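Long-range contacts in inorganic pyrophosphatase (Anaplasma phagocytophilum, PDB 3LD3), which probably catalyses the magnesium-dependent hydrolysis of inorganic pyrophosphate to two phosphate ions, working as a homohexamer: residues R65-T69 and K164-K170; P111-M117 and V174-A180; V40-D46 and Y73-F79. All coordinates share one frame; numbering follows the deposited sequence.

From the N terminus, the chain first closes contact 3: strand 37-41 and the residues that follow it meet strand 76-79 in the central mixed sheet. The intervening loop carries the separate hairpin of strands 50-54 and 61-66, whose end, with the loop after it, supplies 65-69, the first half of contact 1. Contact 1 waits for 164-170, beyond helix 150-162, and therefore crosses contact 3; Leu67 CD1 lies 4.1 Å from Tyr73 CE2 where the two touch. Contact 2 opens after contact 3 has closed, joining strand 106-119 to strand 172-179, and it crosses contact 1. Contacts 2 and 3 reach the same sheet, their centres about 17 Å apart.

Contact 1: residues R65-T69 and K164-K170; sequences RFLPT and KKLEKDK. With PO4 (phosphate ion), chain C.
The flat guanidinium of Arg65 has Lys170 NZ over the centre of one face, 3.6 Å above the plane, while the O3 oxygen of a phosphate ion and a water lie at its edge, in plane. Arg65 gives the anion two hydrogen bonds: NH2 to phosphate O3 is almost straight, with an N-H...acceptor angle of 178°, and Arg65 NH1 to phosphate O2 measures 3.1 Å. The carboxylate of Glu167 is turned 49° from the guanidinium plane. Its OE2 forms a salt bridge of 3.1 Å with Arg65 NE and also accepts a hydrogen bond of 3.0 Å from Lys170 NZ, itself part of a salt bridge, so one oxygen lies between two cations. Glu167 OE1 instead takes a hydrogen bond from the water, which also accepts from Arg65 NH2.

This salt-bridge network joins the end of strand 61-66 to the two type I turns, Lys164 to Glu167 and Glu167 to Lys170, that follow helix 150-162. Arg65 belongs to the predicted substrate site, and the phosphate, probably from the crystallisation liquor, is consistent with that role. Lys164, its chain extended beyond CG, brings NZ to 2.7 Å from phosphate O1; Tyr163 and Lys121 bind the ion too. Away from the anion, Pro68 CG rests 3.8 Å from Glu167 CD, and Thr69 CG2 meets Leu166 CD1 at 3.7 Å. Pro68 O accepts from Ser155 of a third subunit.

Contact 2: residues P111-M117 and V174-A180; sequences PVGVLMM and VGCWQDA
Leu115 CD1 sits over one face of the Trp177 indole, 3.7 Å from the centroid of the five-membered ring and only 5° off its normal, which makes a clear CH-pi contact. With CG anti to the backbone N, Leu115 also sets CD1 3.9 Å from Val174 CG1, so this methyl touches both the indole and the valine. Farther along, Met117 CB packs against Val174 CA. Val114 and Gln178 lie side by side and point the same way, Val114 CG1 being 3.8 Å from Gln178 CB. Next to them Met116, bent at chi2 and chi3, runs at a slant to the Gln178 side chain, with CG near its amide end and SD 3.8 Å from Gln178 OE1.

The backbones that set these side chains are neighbouring antiparallel strands of the central mixed sheet, their axes at 155°. Val114 and Gln178 form a hydrogen-bonded pair, with Gln178 N 2.8 Å from Val114 O. A beta bulge shifts the register by one between Leu115 and Met117, and Met116 lies within the shift, its N donating to Cys176 O and its O accepting from Gly175 N at 2.7 Å. On the other edge of strand 106-119, Val112 and Gly113 both face Leu128 in a classic bulge. Tyr145 meets the Trp177 ring with planes about 15° apart, and Leu153 and Ser157 bring helix 150-162 against it. Asp179 N-caps helix 180-195 through a side-chain bond to Ser182 N.

Contact 3: residues V40-D46 and Y73-F79; sequences VIEVSQD and YPCNYGF
Tyr77 O is gripped by two backbone donors, Glu42 N at 2.7 Å and Val43 N at 2.9 Å, both in its carbonyl plane. Two successive residues, Glu42 and Val43, thus sit opposite the single residue Tyr77, which defines a classic beta bulge, placed where the chain turns a corner at Glu42. Antiparallel pairing holds on both sides of it: Val40 and Phe79 exchange backbone bonds, and Tyr77 N donates to Val43 O.

Farther along 40-46, Gln45 N reaches Asn76 OD1 at 2.8 Å from above the amide plane, 56° out of it. Asn76 OD1 also accepts from Val101 N. At the other end, Val40 CB lies over the Phe79 ring, 28° off the normal, in a CH-pi contact. Between the two, Val43 CG1 meets Tyr73 CD2 at 3.7 Å. Tyr73 CE1 sits 3.7 Å above the Tyr77 ring, offset toward its rim.

Tyr77 is in the predicted substrate site, and its OH is hydrogen-bonded to Lys126. With its carbonyl doubly bound, its N engaged and one ring face against Tyr73, the tyrosine is probably held in a defined orientation beside Asp92, a predicted magnesium ligand.

Contact 1: residues R65-T69 and K164-K170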
loop_
_atom_site.group_PDB
_atom_site.type_symbol
_atom_site.label_atom_id
_atom_site.label_comp_id
_atom_site.label_asym_id
_atom_site.label_seq_id
_atom_site.Cartn_x
_atom_site.Cartn_y
_atom_site.Cartn_z
ATOM N N ARG A 65 -14.644 -15.726 -1.835
ATOM C CA ARG A 65 -15.396 -14.854 -0.944
ATOM C C ARG A 65 -14.530 -13.742 -0.380
ATOM O O ARG A 65 -13.298 -13.789 -0.480
ATOM C CB ARG A 65 -15.956 -15.683 0.228
ATOM C CG ARG A 65 -14.947 -16.152 1.241
ATOM C CD ARG A 65 -15.578 -17.164 2.213
ATOM N NE ARG A 65 -14.666 -17.691 3.230
ATOM C CZ ARG A 65 -13.825 -18.707 3.081
ATOM N NH1 ARG A 65 -13.662 -19.293 1.906
ATOM N NH2 ARG A 65 -13.084 -19.111 4.107
ATOM N N PHE A 66 -15.170 -12.764 0.225
ATOM C CA PHE A 66 -14.507 -11.888 1.154
ATOM C C PHE A 66 -14.731 -12.490 2.551
ATOM O O PHE A 66 -15.866 -12.885 2.882
ATOM C CB PHE A 66 -15.069 -10.474 1.049
ATOM C CG PHE A 66 -14.889 -9.827 -0.326
ATOM C CD1 PHE A 66 -13.912 -8.849 -0.539
ATOM C CD2 PHE A 66 -15.692 -10.186 -1.393
ATOM C CE1 PHE A 66 -13.754 -8.274 -1.791
ATOM C CE2 PHE A 66 -15.540 -9.621 -2.640
ATOM C CZ PHE A 66 -14.543 -8.645 -2.834
ATOM N N LEU A 67 -13.695 -12.613 3.356
ATOM C CA LEU A 67 -13.895 -13.212 4.685
ATOM C C LEU A 67 -14.858 -12.312 5.451
ATOM O O LEU A 67 -14.718 -11.101 5.449
ATOM C CB LEU A 67 -12.587 -13.327 5.473
ATOM C CG LEU A 67 -11.394 -14.090 4.904
ATOM C CD1 LEU A 67 -10.243 -14.192 5.921
ATOM C CD2 LEU A 67 -11.886 -15.471 4.440
ATOM N N PRO A 68 -15.865 -12.906 6.125
ATOM C CA PRO A 68 -16.791 -12.078 6.853
ATOM C C PRO A 68 -16.231 -11.573 8.176
ATOM O O PRO A 68 -16.687 -10.536 8.665
ATOM C CB PRO A 68 -18.009 -12.985 7.059
ATOM C CG PRO A 68 -17.618 -14.273 6.775
ATOM C CD PRO A 68 -16.359 -14.270 5.938
ATOM N N THR A 69 -15.188 -12.236 8.657
ATOM C CA THR A 69 -14.475 -11.898 9.867
ATOM C C THR A 69 -13.344 -10.920 9.528
ATOM O O THR A 69 -12.849 -10.900 8.369
ATOM C CB THR A 69 -13.922 -13.143 10.522
ATOM O OG1 THR A 69 -13.207 -13.954 9.568
ATOM C CG2 THR A 69 -15.140 -14.001 11.118
ATOM N N LYS A 164 -13.898 -18.707 10.327
ATOM C CA LYS A 164 -15.152 -19.176 9.760
ATOM C C LYS A 164 -16.330 -19.104 10.749
ATOM O O LYS A 164 -17.425 -19.558 10.418
ATOM C CB LYS A 164 -15.013 -20.630 9.281
ATOM C CG LYS A 164 -14.335 -20.770 7.926
ATOM C CD LYS A 164 -13.983 -22.244 7.638
ATOM C CE LYS A 164 -13.628 -22.449 6.185
ATOM N NZ LYS A 164 -13.181 -23.842 5.899
ATOM N N LYS A 165 -16.138 -18.480 11.911
ATOM C CA LYS A 165 -17.178 -18.473 12.941
ATOM C C LYS A 165 -18.471 -17.811 12.504
ATOM O O LYS A 165 -19.530 -18.103 13.071
ATOM C CB LYS A 165 -16.673 -17.798 14.217
ATOM C CG LYS A 165 -15.828 -18.677 15.083
ATOM C CD LYS A 165 -16.654 -19.693 15.877
ATOM C CE LYS A 165 -15.752 -20.726 16.476
ATOM N NZ LYS A 165 -16.479 -21.733 17.318
ATOM N N LEU A 166 -18.407 -16.880 11.553
ATOM C CA LEU A 166 -19.615 -16.182 11.097
ATOM C C LEU A 166 -20.313 -16.875 9.924
ATOM O O LEU A 166 -21.338 -16.392 9.432
ATOM C CB LEU A 166 -19.291 -14.723 10.750
ATOM C CG LEU A 166 -18.761 -13.937 11.945
ATOM C CD1 LEU A 166 -18.473 -12.465 11.585
ATOM C CD2 LEU A 166 -19.737 -14.000 13.139
ATOM N N GLU A 167 -19.765 -17.999 9.483
ATOM C CA GLU A 167 -20.381 -18.817 8.448
ATOM C C GLU A 167 -20.980 -20.063 9.113
ATOM O O GLU A 167 -20.277 -20.986 9.467
ATOM C CB GLU A 167 -19.344 -19.190 7.384
ATOM C CG GLU A 167 -18.940 -17.994 6.546
ATOM C CD GLU A 167 -17.485 -18.000 6.106
ATOM O OE1 GLU A 167 -16.569 -17.928 6.964
ATOM O OE2 GLU A 167 -17.253 -18.069 4.880
ATOM N N LYS A 168 -22.296 -20.054 9.242
ATOM C CA LYS A 168 -23.010 -20.980 10.119
ATOM C C LYS A 168 -22.863 -22.445 9.778
ATOM O O LYS A 168 -22.987 -23.288 10.671
ATOM C CB LYS A 168 -24.519 -20.645 10.133
ATOM C CG LYS A 168 -25.136 -20.528 8.722
ATOM C CD LYS A 168 -26.547 -19.973 8.747
ATOM C CE LYS A 168 -27.507 -21.026 9.113
ATOM N NZ LYS A 168 -27.524 -22.084 8.084
ATOM N N ASP A 169 -22.642 -22.751 8.500
ATOM C CA ASP A 169 -22.564 -24.153 8.039
ATOM C C ASP A 169 -21.140 -24.661 7.892
ATOM O O ASP A 169 -20.918 -25.798 7.461
ATOM C CB ASP A 169 -23.308 -24.304 6.720
ATOM C CG ASP A 169 -24.819 -24.321 6.905
ATOM O OD1 ASP A 169 -25.321 -24.032 8.015
ATOM O OD2 ASP A 169 -25.505 -24.637 5.920
ATOM N N LYS A 170 -20.179 -23.808 8.232
ATOM C CA LYS A 170 -18.786 -24.182 8.305
ATOM C C LYS A 170 -18.396 -24.353 9.770
ATOM O O LYS A 170 -19.067 -23.857 10.669
ATOM C CB LYS A 170 -17.935 -23.127 7.629
ATOM C CG LYS A 170 -18.294 -22.935 6.155
ATOM C CD LYS A 170 -17.421 -21.899 5.507
ATOM C CE LYS A 170 -17.969 -21.468 4.167
ATOM N NZ LYS A 170 -16.949 -20.692 3.383
HETATM P P PO4 C . -11.377 -22.678 2.811
HETATM O O1 PO4 C . -11.866 -23.912 3.529
HETATM O O2 PO4 C . -12.463 -22.101 1.921
HETATM O O3 PO4 C . -10.985 -21.601 3.802
HETATM O O4 PO4 C . -10.151 -23.069 1.984
HETATM O O HOH W 1 -14.126 -17.420 6.320
#

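Contact 2: residues P111-M117 and V174-A180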
loop_
_atom_site.group_PDB
_atom_site.type_symbol
_atom_site.label_atom_id
_atom_site.label_comp_id
_atom_site.label_asym_id
_atom_site.label_seq_id
_atom_site.Cartn_x
_atom_site.Cartn_y
_atom_site.Cartn_z
ATOM N N PRO A 111 8.596 -27.768 3.227
ATOM C CA PRO A 111 7.671 -27.983 4.360
ATOM C C PRO A 111 8.396 -28.071 5.692
ATOM O O PRO A 111 9.449 -28.755 5.796
ATOM C CB PRO A 111 7.014 -29.330 4.040
ATOM C CG PRO A 111 7.239 -29.526 2.595
ATOM C CD PRO A 111 8.544 -28.885 2.277
ATOM N N VAL A 112 7.849 -27.419 6.705
ATOM C CA VAL A 112 8.439 -27.458 8.050
ATOM C C VAL A 112 7.494 -28.023 9.117
ATOM O O VAL A 112 7.927 -28.281 10.254
ATOM C CB VAL A 112 9.021 -26.092 8.523
ATOM C CG1 VAL A 112 10.121 -25.618 7.551
ATOM C CG2 VAL A 112 7.919 -25.003 8.760
ATOM N N GLY A 113 6.238 -28.241 8.766
ATOM C CA GLY A 113 5.284 -28.788 9.716
ATOM C C GLY A 113 3.908 -28.823 9.112
ATOM O O GLY A 113 3.685 -28.434 7.951
ATOM N N VAL A 114 2.970 -29.309 9.887
ATOM C CA VAL A 114 1.596 -29.363 9.441
ATOM C C VAL A 114 0.666 -29.210 10.629
ATOM O O VAL A 114 0.918 -29.799 11.685
ATOM C CB VAL A 114 1.335 -30.639 8.636
ATOM C CG1 VAL A 114 1.776 -31.897 9.399
ATOM C CG2 VAL A 114 -0.096 -30.692 8.178
ATOM N N LEU A 115 -0.370 -28.392 10.452
ATOM C CA LEU A 115 -1.365 -28.208 11.482
ATOM C C LEU A 115 -2.537 -29.082 11.102
ATOM O O LEU A 115 -3.179 -28.875 10.065
ATOM C CB LEU A 115 -1.795 -26.745 11.593
ATOM C CG LEU A 115 -2.784 -26.392 12.685
ATOM C CD1 LEU A 115 -2.265 -26.800 14.081
ATOM C CD2 LEU A 115 -3.120 -24.861 12.602
ATOM N N MET A 116 -2.830 -30.075 11.940
ATOM C CA MET A 116 -3.983 -30.925 11.690
ATOM C C MET A 116 -5.274 -30.227 12.103
ATOM O O MET A 116 -5.349 -29.555 13.130
ATOM C CB MET A 116 -3.859 -32.263 12.444
ATOM C CG MET A 116 -2.562 -33.002 12.237
ATOM S SD MET A 116 -2.040 -33.218 10.520
ATOM C CE MET A 116 -3.331 -34.247 9.801
ATOM N N MET A 117 -6.305 -30.403 11.298
ATOM C CA MET A 117 -7.599 -29.869 11.607
ATOM C C MET A 117 -8.640 -30.594 10.796
ATOM O O MET A 117 -8.342 -31.123 9.713
ATOM C CB MET A 117 -7.655 -28.357 11.323
ATOM C CG MET A 117 -7.588 -27.988 9.882
ATOM S SD MET A 117 -7.386 -26.183 9.699
ATOM C CE MET A 117 -5.834 -25.924 10.532
ATOM N N VAL A 174 -9.510 -27.468 15.345
ATOM C CA VAL A 174 -8.076 -27.447 15.125
ATOM C C VAL A 174 -7.410 -28.384 16.109
ATOM O O VAL A 174 -7.719 -28.323 17.302
ATOM C CB VAL A 174 -7.511 -26.020 15.249
ATOM C CG1 VAL A 174 -5.956 -26.030 15.130
ATOM C CG2 VAL A 174 -8.126 -25.128 14.154
ATOM N N GLY A 175 -6.507 -29.231 15.585
ATOM C CA GLY A 175 -5.720 -30.189 16.354
ATOM C C GLY A 175 -4.325 -29.690 16.688
ATOM O O GLY A 175 -4.127 -28.521 17.008
ATOM N N CYS A 176 -3.342 -30.573 16.597
ATOM C CA CYS A 176 -1.991 -30.229 16.993
ATOM C C CYS A 176 -1.093 -30.051 15.779
ATOM O O CYS A 176 -1.424 -30.497 14.694
ATOM C CB CYS A 176 -1.426 -31.314 17.884
ATOM S SG CYS A 176 -2.354 -31.427 19.412
ATOM N N TRP A 177 0.038 -29.401 16.011
ATOM C CA TRP A 177 1.114 -29.322 15.031
ATOM C C TRP A 177 1.849 -30.660 14.978
ATOM O O TRP A 177 2.040 -31.326 16.027
ATOM C CB TRP A 177 2.097 -28.230 15.440
ATOM C CG TRP A 177 1.574 -26.845 15.210
ATOM C CD1 TRP A 177 1.015 -26.004 16.125
ATOM C CD2 TRP A 177 1.612 -26.133 13.974
ATOM N NE1 TRP A 177 0.670 -24.816 15.529
ATOM C CE2 TRP A 177 1.027 -24.860 14.207
ATOM C CE3 TRP A 177 2.072 -26.441 12.697
ATOM C CZ2 TRP A 177 0.883 -23.916 13.207
ATOM C CZ3 TRP A 177 1.929 -25.491 11.693
ATOM C CH2 TRP A 177 1.356 -24.235 11.968
ATOM N N GLN A 178 2.241 -31.067 13.778
ATOM C CA GLN A 178 3.187 -32.179 13.583
ATOM C C GLN A 178 4.379 -31.680 12.799
ATOM O O GLN A 178 4.305 -30.621 12.148
ATOM C CB GLN A 178 2.504 -33.325 12.872
ATOM C CG GLN A 178 1.240 -33.767 13.611
ATOM C CD GLN A 178 0.598 -34.995 13.015
ATOM O OE1 GLN A 178 0.816 -35.334 11.849
ATOM N NE2 GLN A 178 -0.221 -35.669 13.818
ATOM N N ASP A 179 5.466 -32.439 12.876
ATOM C CA ASP A 179 6.791 -31.967 12.473
ATOM C C ASP A 179 6.974 -32.023 10.950
ATOM O O ASP A 179 6.083 -32.457 10.207
ATOM C CB ASP A 179 7.912 -32.717 13.222
ATOM C CG ASP A 179 7.925 -34.212 12.949
ATOM O OD1 ASP A 179 7.267 -34.695 11.992
ATOM O OD2 ASP A 179 8.653 -34.932 13.691
ATOM N N ALA A 180 8.122 -31.558 10.487
ATOM C CA ALA A 180 8.404 -31.535 9.046
ATOM C C ALA A 180 8.298 -32.925 8.392
ATOM O O ALA A 180 7.751 -33.074 7.295
ATOM C CB ALA A 180 9.764 -30.913 8.781
#

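Contact 3: residues V40-D46 and Y73-F79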
loop_
_atom_site.group_PDB
_atom_site.type_symbol
_atom_site.label_atom_id
_atom_site.label_comp_id
_atom_site.label_asym_id
_atom_site.label_seq_id
_atom_site.Cartn_x
_atom_site.Cartn_y
_atom_site.Cartn_z
ATOM N N VAL A 40 1.369 -22.826 -5.699
ATOM C CA VAL A 40 0.706 -21.747 -6.434
ATOM C C VAL A 40 -0.029 -20.914 -5.386
ATOM O O VAL A 40 -0.930 -21.431 -4.708
ATOM C CB VAL A 40 -0.292 -22.300 -7.477
ATOM C CG1 VAL A 40 -1.078 -21.155 -8.163
ATOM C CG2 VAL A 40 0.397 -23.145 -8.513
ATOM N N ILE A 41 0.364 -19.652 -5.244
ATOM C CA ILE A 41 -0.195 -18.748 -4.249
ATOM C C ILE A 41 -1.572 -18.290 -4.697
ATOM O O ILE A 41 -1.775 -17.917 -5.870
ATOM C CB ILE A 41 0.746 -17.541 -3.955
ATOM C CG1 ILE A 41 2.091 -18.017 -3.410
ATOM C CG2 ILE A 41 0.096 -16.526 -2.976
ATOM C CD1 ILE A 41 1.963 -18.922 -2.141
ATOM N N GLU A 42 -2.514 -18.381 -3.774
ATOM C CA GLU A 42 -3.871 -17.845 -3.965
ATOM C C GLU A 42 -4.124 -16.580 -3.171
ATOM O O GLU A 42 -4.868 -15.698 -3.649
ATOM C CB GLU A 42 -4.913 -18.917 -3.604
ATOM C CG GLU A 42 -4.879 -20.073 -4.625
ATOM C CD GLU A 42 -5.735 -21.242 -4.211
ATOM O OE1 GLU A 42 -5.615 -21.616 -3.037
ATOM O OE2 GLU A 42 -6.494 -21.766 -5.055
ATOM N N VAL A 43 -3.586 -16.494 -1.955
ATOM C CA VAL A 43 -3.769 -15.328 -1.107
ATOM C C VAL A 43 -2.429 -14.870 -0.562
ATOM O O VAL A 43 -1.661 -15.682 0.019
ATOM C CB VAL A 43 -4.748 -15.602 0.101
ATOM C CG1 VAL A 43 -4.910 -14.348 0.974
ATOM C CG2 VAL A 43 -6.122 -16.062 -0.398
ATOM N N SER A 44 -2.153 -13.581 -0.697
ATOM C CA SER A 44 -0.906 -13.009 -0.223
ATOM C C SER A 44 -0.905 -12.828 1.290
ATOM O O SER A 44 -1.920 -12.477 1.887
ATOM C CB SER A 44 -0.665 -11.638 -0.847
ATOM O OG SER A 44 -0.610 -11.702 -2.255
ATOM N N GLN A 45 0.270 -12.993 1.887
ATOM C CA GLN A 45 0.474 -12.691 3.282
ATOM C C GLN A 45 0.079 -11.252 3.611
ATOM O O GLN A 45 0.324 -10.323 2.844
ATOM C CB GLN A 45 1.958 -12.887 3.580
ATOM C CG GLN A 45 2.391 -12.900 4.975
ATOM C CD GLN A 45 3.872 -13.327 4.971
ATOM O OE1 GLN A 45 4.173 -14.512 5.048
ATOM N NE2 GLN A 45 4.760 -12.360 4.644
ATOM N N ASP A 46 -0.607 -11.088 4.739
ATOM C CA ASP A 46 -0.915 -9.781 5.271
ATOM C C ASP A 46 -1.840 -8.953 4.381
ATOM O O ASP A 46 -1.769 -7.736 4.413
ATOM C CB ASP A 46 0.383 -9.015 5.564
ATOM C CG ASP A 46 1.255 -9.725 6.599
ATOM O OD1 ASP A 46 0.728 -10.547 7.374
ATOM O OD2 ASP A 46 2.495 -9.518 6.622
ATOM N N TYR A 73 -4.989 -13.692 6.256
ATOM C CA TYR A 73 -4.088 -14.859 6.202
ATOM C C TYR A 73 -2.704 -14.500 6.750
ATOM O O TYR A 73 -2.063 -13.581 6.260
ATOM C CB TYR A 73 -4.016 -15.393 4.772
ATOM C CG TYR A 73 -5.220 -16.245 4.424
ATOM C CD1 TYR A 73 -5.149 -17.642 4.532
ATOM C CD2 TYR A 73 -6.422 -15.665 4.037
ATOM C CE1 TYR A 73 -6.262 -18.441 4.235
ATOM C CE2 TYR A 73 -7.553 -16.445 3.749
ATOM C CZ TYR A 73 -7.444 -17.843 3.859
ATOM O OH TYR A 73 -8.555 -18.586 3.555
ATOM N N PRO A 74 -2.224 -15.240 7.768
ATOM C CA PRO A 74 -0.951 -14.859 8.406
ATOM C C PRO A 74 0.323 -15.250 7.643
ATOM O O PRO A 74 1.449 -14.884 8.043
ATOM C CB PRO A 74 -1.035 -15.552 9.756
ATOM C CG PRO A 74 -1.874 -16.748 9.541
ATOM C CD PRO A 74 -2.938 -16.258 8.551
ATOM N N CYS A 75 0.150 -16.016 6.573
ATOM C CA CYS A 75 1.226 -16.387 5.653
ATOM C C CYS A 75 0.604 -16.268 4.267
ATOM O O CYS A 75 -0.616 -16.178 4.132
ATOM C CB CYS A 75 1.695 -17.835 5.852
ATOM S SG CYS A 75 2.194 -18.263 7.481
ATOM N N ASN A 76 1.441 -16.299 3.238
ATOM C CA ASN A 76 0.953 -16.566 1.915
ATOM C C ASN A 76 0.265 -17.924 1.937
ATOM O O ASN A 76 0.657 -18.828 2.699
ATOM C CB ASN A 76 2.112 -16.570 0.920
ATOM C CG ASN A 76 2.870 -15.290 0.948
ATOM O OD1 ASN A 76 2.370 -14.259 0.487
ATOM N ND2 ASN A 76 4.056 -15.306 1.537
ATOM N N TYR A 77 -0.804 -18.049 1.179
ATOM C CA TYR A 77 -1.595 -19.265 1.157
ATOM C C TYR A 77 -1.874 -19.753 -0.251
ATOM O O TYR A 77 -2.308 -19.006 -1.118
ATOM C CB TYR A 77 -2.897 -19.012 1.893
ATOM C CG TYR A 77 -3.821 -20.186 2.037
ATOM C CD1 TYR A 77 -3.576 -21.153 2.998
ATOM C CD2 TYR A 77 -4.957 -20.305 1.250
ATOM C CE1 TYR A 77 -4.449 -22.214 3.171
ATOM C CE2 TYR A 77 -5.825 -21.377 1.397
ATOM C CZ TYR A 77 -5.566 -22.321 2.378
ATOM O OH TYR A 77 -6.418 -23.395 2.537
ATOM N N GLY A 78 -1.644 -21.036 -0.475
ATOM C CA GLY A 78 -1.959 -21.623 -1.747
ATOM C C GLY A 78 -1.945 -23.122 -1.694
ATOM O O GLY A 78 -2.192 -23.714 -0.627
ATOM N N PHE A 79 -1.706 -23.728 -2.838
ATOM C CA PHE A 79 -1.788 -25.183 -2.982
ATOM C C PHE A 79 -0.666 -25.817 -3.800
ATOM O O PHE A 79 -0.035 -25.174 -4.648
ATOM C CB PHE A 79 -3.148 -25.577 -3.585
ATOM C CG PHE A 79 -3.273 -25.237 -5.043
ATOM C CD1 PHE A 79 -3.005 -26.170 -6.026
ATOM C CD2 PHE A 79 -3.640 -23.946 -5.435
ATOM C CE1 PHE A 79 -3.107 -25.847 -7.369
ATOM C CE2 PHE A 79 -3.721 -23.616 -6.791
ATOM C CZ PHE A 79 -3.464 -24.552 -7.755
HETATM O O HOH W 2 1.952 -12.245 8.951
#